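Local coordinates for Vpx protein (Simian immunodeficiency virus, PDB 4Z8L) that probably helps the virus enter the host nucleus and arrest or delay the host cell cycle in G2, and binds zinc, at residues E29-E34 with R69-M74. Numbering follows the deposited sequence.
Sequences ERINRE and RYLLLM
N32 and Y70 meet tip to tip between helix 21-35 and helix 63-84. The phenol OH of Y70 donates to N32 OD1 over 2.7 Å, arriving in the plane of the carboxamide at a C=O...O angle of 153°. Amide and ring are nearly coplanar, 17° apart, and N32 OD1 lies at the edge of the ring, in its plane. Y70 gets there because CG stands anti to its backbone N, which sends the ring across to the facing helix.

I31 packs beside this polar pair. I31 CD1 meets L71 CD1 at 3.5 Å, the two side chains crossing at about a right angle, and the same I31 CD1 comes only loosely and obliquely toward the Y70 ring, 4.4 Å from Y70 CE2. M74 approaches this isoleucine from the next turn of its helix. Bent at its last torsion, about CG-SD, it turns its methyl back onto I31, with M74 CE 3.5 Å from I31 CG1 and equally near I31 CD1. M74 SD passes on the amide side, 3.9 Å from N32 OD1. Methionine and isoleucine thus pack alongside the hydrogen bond.

The helix segments run at 40° to each other. Their axes come within 10.6 Å. Helix 45-58 completes the three-helix core: W48 meets the Y70 ring edge-to-face, and L47 and C51 also touch Y70. Chains of other proteins in the assembly pack on I31 with an aromatic side chain and on N32 with an apolar one. Farther along, H38 and H81 bind zinc, with the metal about 12 Å from the M74 side chain.

All five touching residues are buried, and the phenol proton is spent on the amide oxygen. This single directional bond joins the two tips, in keeping with their near-coplanar amide and ring, and gives a buried polar pair a partner within a mainly apolar helix interface.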
loop_
_atom_site.group_PDB
_atom_site.type_symbol
_atom_site.label_atom_id
_atom_site.label_comp_id
_atom_site.label_asym_id
_atom_site.label_seq_id
_atom_site.Cartn_x
_atom_site.Cartn_y
_atom_site.Cartn_z
ATOM N N GLU B 29 -1.234 -18.087 -0.437
ATOM C CA GLU B 29 -2.576 -18.601 -0.336
ATOM C C GLU B 29 -3.525 -17.475 0.044
ATOM O O GLU B 29 -4.328 -17.045 -0.779
ATOM C CB GLU B 29 -2.611 -19.731 0.698
ATOM C CG GLU B 29 -3.949 -20.393 0.944
ATOM C CD GLU B 29 -4.371 -21.286 -0.197
ATOM O OE1 GLU B 29 -3.720 -21.258 -1.267
ATOM O OE2 GLU B 29 -5.334 -22.053 0.004
ATOM N N ARG B 30 -3.297 -16.859 1.197
ATOM C CA ARG B 30 -4.292 -15.943 1.741
ATOM C C ARG B 30 -4.311 -14.619 0.990
ATOM O O ARG B 30 -5.355 -13.946 0.945
ATOM C CB ARG B 30 -4.064 -15.729 3.244
ATOM C CG ARG B 30 -2.677 -15.269 3.640
ATOM C CD ARG B 30 -2.531 -15.233 5.161
ATOM N NE ARG B 30 -3.047 -16.454 5.777
ATOM C CZ ARG B 30 -2.951 -16.749 7.071
ATOM N NH1 ARG B 30 -2.343 -15.919 7.906
ATOM N NH2 ARG B 30 -3.460 -17.883 7.529
ATOM N N ILE B 31 -3.199 -14.270 0.346
ATOM C CA ILE B 31 -3.229 -13.088 -0.504
ATOM C C ILE B 31 -4.114 -13.398 -1.703
ATOM O O ILE B 31 -4.806 -12.513 -2.191
ATOM C CB ILE B 31 -1.829 -12.616 -0.997
ATOM C CG1 ILE B 31 -1.191 -13.631 -1.941
ATOM C CG2 ILE B 31 -0.908 -12.321 0.163
ATOM C CD1 ILE B 31 -0.016 -13.099 -2.709
ATOM N N ASN B 32 -4.118 -14.646 -2.171
ATOM C CA ASN B 32 -5.021 -14.993 -3.269
ATOM C C ASN B 32 -6.487 -15.024 -2.840
ATOM O O ASN B 32 -7.356 -14.484 -3.541
ATOM C CB ASN B 32 -4.649 -16.344 -3.883
ATOM C CG ASN B 32 -3.324 -16.309 -4.615
ATOM O OD1 ASN B 32 -3.196 -15.671 -5.660
ATOM N ND2 ASN B 32 -2.337 -17.016 -4.085
ATOM N N ARG B 33 -6.759 -15.651 -1.694
ATOM C CA ARG B 33 -8.124 -15.697 -1.157
ATOM C C ARG B 33 -8.677 -14.287 -1.021
ATOM O O ARG B 33 -9.855 -14.055 -1.272
ATOM C CB ARG B 33 -8.222 -16.411 0.206
ATOM C CG ARG B 33 -7.195 -17.494 0.550
ATOM C CD ARG B 33 -6.796 -18.384 -0.617
ATOM N NE ARG B 33 -7.800 -19.341 -1.047
ATOM C CZ ARG B 33 -8.041 -20.492 -0.432
ATOM N NH1 ARG B 33 -7.341 -20.835 0.642
ATOM N NH2 ARG B 33 -8.971 -21.308 -0.908
ATOM N N GLU B 34 -7.824 -13.345 -0.629
ATOM C CA GLU B 34 -8.296 -11.978 -0.444
ATOM C C GLU B 34 -8.380 -11.209 -1.762
ATOM O O GLU B 34 -9.291 -10.400 -1.956
ATOM C CB GLU B 34 -7.392 -11.230 0.538
ATOM C CG GLU B 34 -7.790 -9.778 0.760
ATOM C CD GLU B 34 -8.687 -9.589 1.969
ATOM O OE1 GLU B 34 -8.690 -10.468 2.857
ATOM O OE2 GLU B 34 -9.392 -8.557 2.029
ATOM N N ARG B 69 8.317 -13.680 -5.980
ATOM C CA ARG B 69 8.207 -12.437 -6.735
ATOM C C ARG B 69 6.747 -12.136 -7.085
ATOM O O ARG B 69 6.319 -10.970 -7.081
ATOM C CB ARG B 69 9.061 -12.512 -8.000
ATOM C CG ARG B 69 10.553 -12.633 -7.729
ATOM C CD ARG B 69 11.101 -11.383 -7.057
ATOM N NE ARG B 69 10.866 -10.181 -7.853
ATOM C CZ ARG B 69 11.742 -9.674 -8.715
ATOM N NH1 ARG B 69 12.919 -10.261 -8.894
ATOM N NH2 ARG B 69 11.445 -8.577 -9.397
ATOM N N TYR B 70 5.988 -13.192 -7.372
ATOM C CA TYR B 70 4.546 -13.075 -7.575
ATOM C C TYR B 70 3.886 -12.509 -6.327
ATOM O O TYR B 70 3.085 -11.567 -6.397
ATOM C CB TYR B 70 3.937 -14.437 -7.917
ATOM C CG TYR B 70 2.426 -14.470 -7.844
ATOM C CD1 TYR B 70 1.649 -13.935 -8.861
ATOM C CD2 TYR B 70 1.778 -15.030 -6.749
ATOM C CE1 TYR B 70 0.268 -13.962 -8.794
ATOM C CE2 TYR B 70 0.400 -15.059 -6.672
ATOM C CZ TYR B 70 -0.351 -14.525 -7.698
ATOM O OH TYR B 70 -1.725 -14.554 -7.628
ATOM N N LEU B 71 4.245 -13.094 -5.188
ATOM C CA LEU B 71 3.750 -12.671 -3.885
ATOM C C LEU B 71 3.990 -11.188 -3.661
ATOM O O LEU B 71 3.074 -10.447 -3.309
ATOM C CB LEU B 71 4.428 -13.485 -2.778
ATOM C CG LEU B 71 4.295 -12.996 -1.333
ATOM C CD1 LEU B 71 2.877 -13.137 -0.821
ATOM C CD2 LEU B 71 5.268 -13.734 -0.427
ATOM N N LEU B 72 5.232 -10.769 -3.878
ATOM C CA LEU B 72 5.629 -9.370 -3.762
ATOM C C LEU B 72 4.769 -8.450 -4.628
ATOM O O LEU B 72 4.159 -7.484 -4.129
ATOM C CB LEU B 72 7.104 -9.216 -4.145
ATOM C CG LEU B 72 8.148 -9.225 -3.024
ATOM C CD1 LEU B 72 7.793 -10.236 -1.947
ATOM C CD2 LEU B 72 9.526 -9.519 -3.596
ATOM N N LEU B 73 4.714 -8.764 -5.922
ATOM C CA LEU B 73 3.926 -7.969 -6.857
ATOM C C LEU B 73 2.496 -7.808 -6.371
ATOM O O LEU B 73 1.948 -6.705 -6.376
ATOM C CB LEU B 73 3.914 -8.603 -8.247
ATOM C CG LEU B 73 5.194 -8.540 -9.078
ATOM C CD1 LEU B 73 4.912 -8.937 -10.516
ATOM C CD2 LEU B 73 5.824 -7.165 -9.006
ATOM N N MET B 74 1.899 -8.907 -5.928
ATOM C CA MET B 74 0.492 -8.866 -5.564
ATOM C C MET B 74 0.258 -8.178 -4.216
ATOM O O MET B 74 -0.821 -7.643 -3.979
ATOM C CB MET B 74 -0.108 -10.264 -5.566
ATOM C CG MET B 74 -1.452 -10.285 -6.268
ATOM S SD MET B 74 -2.298 -11.855 -6.132
ATOM C CE MET B 74 -2.776 -11.747 -4.421
#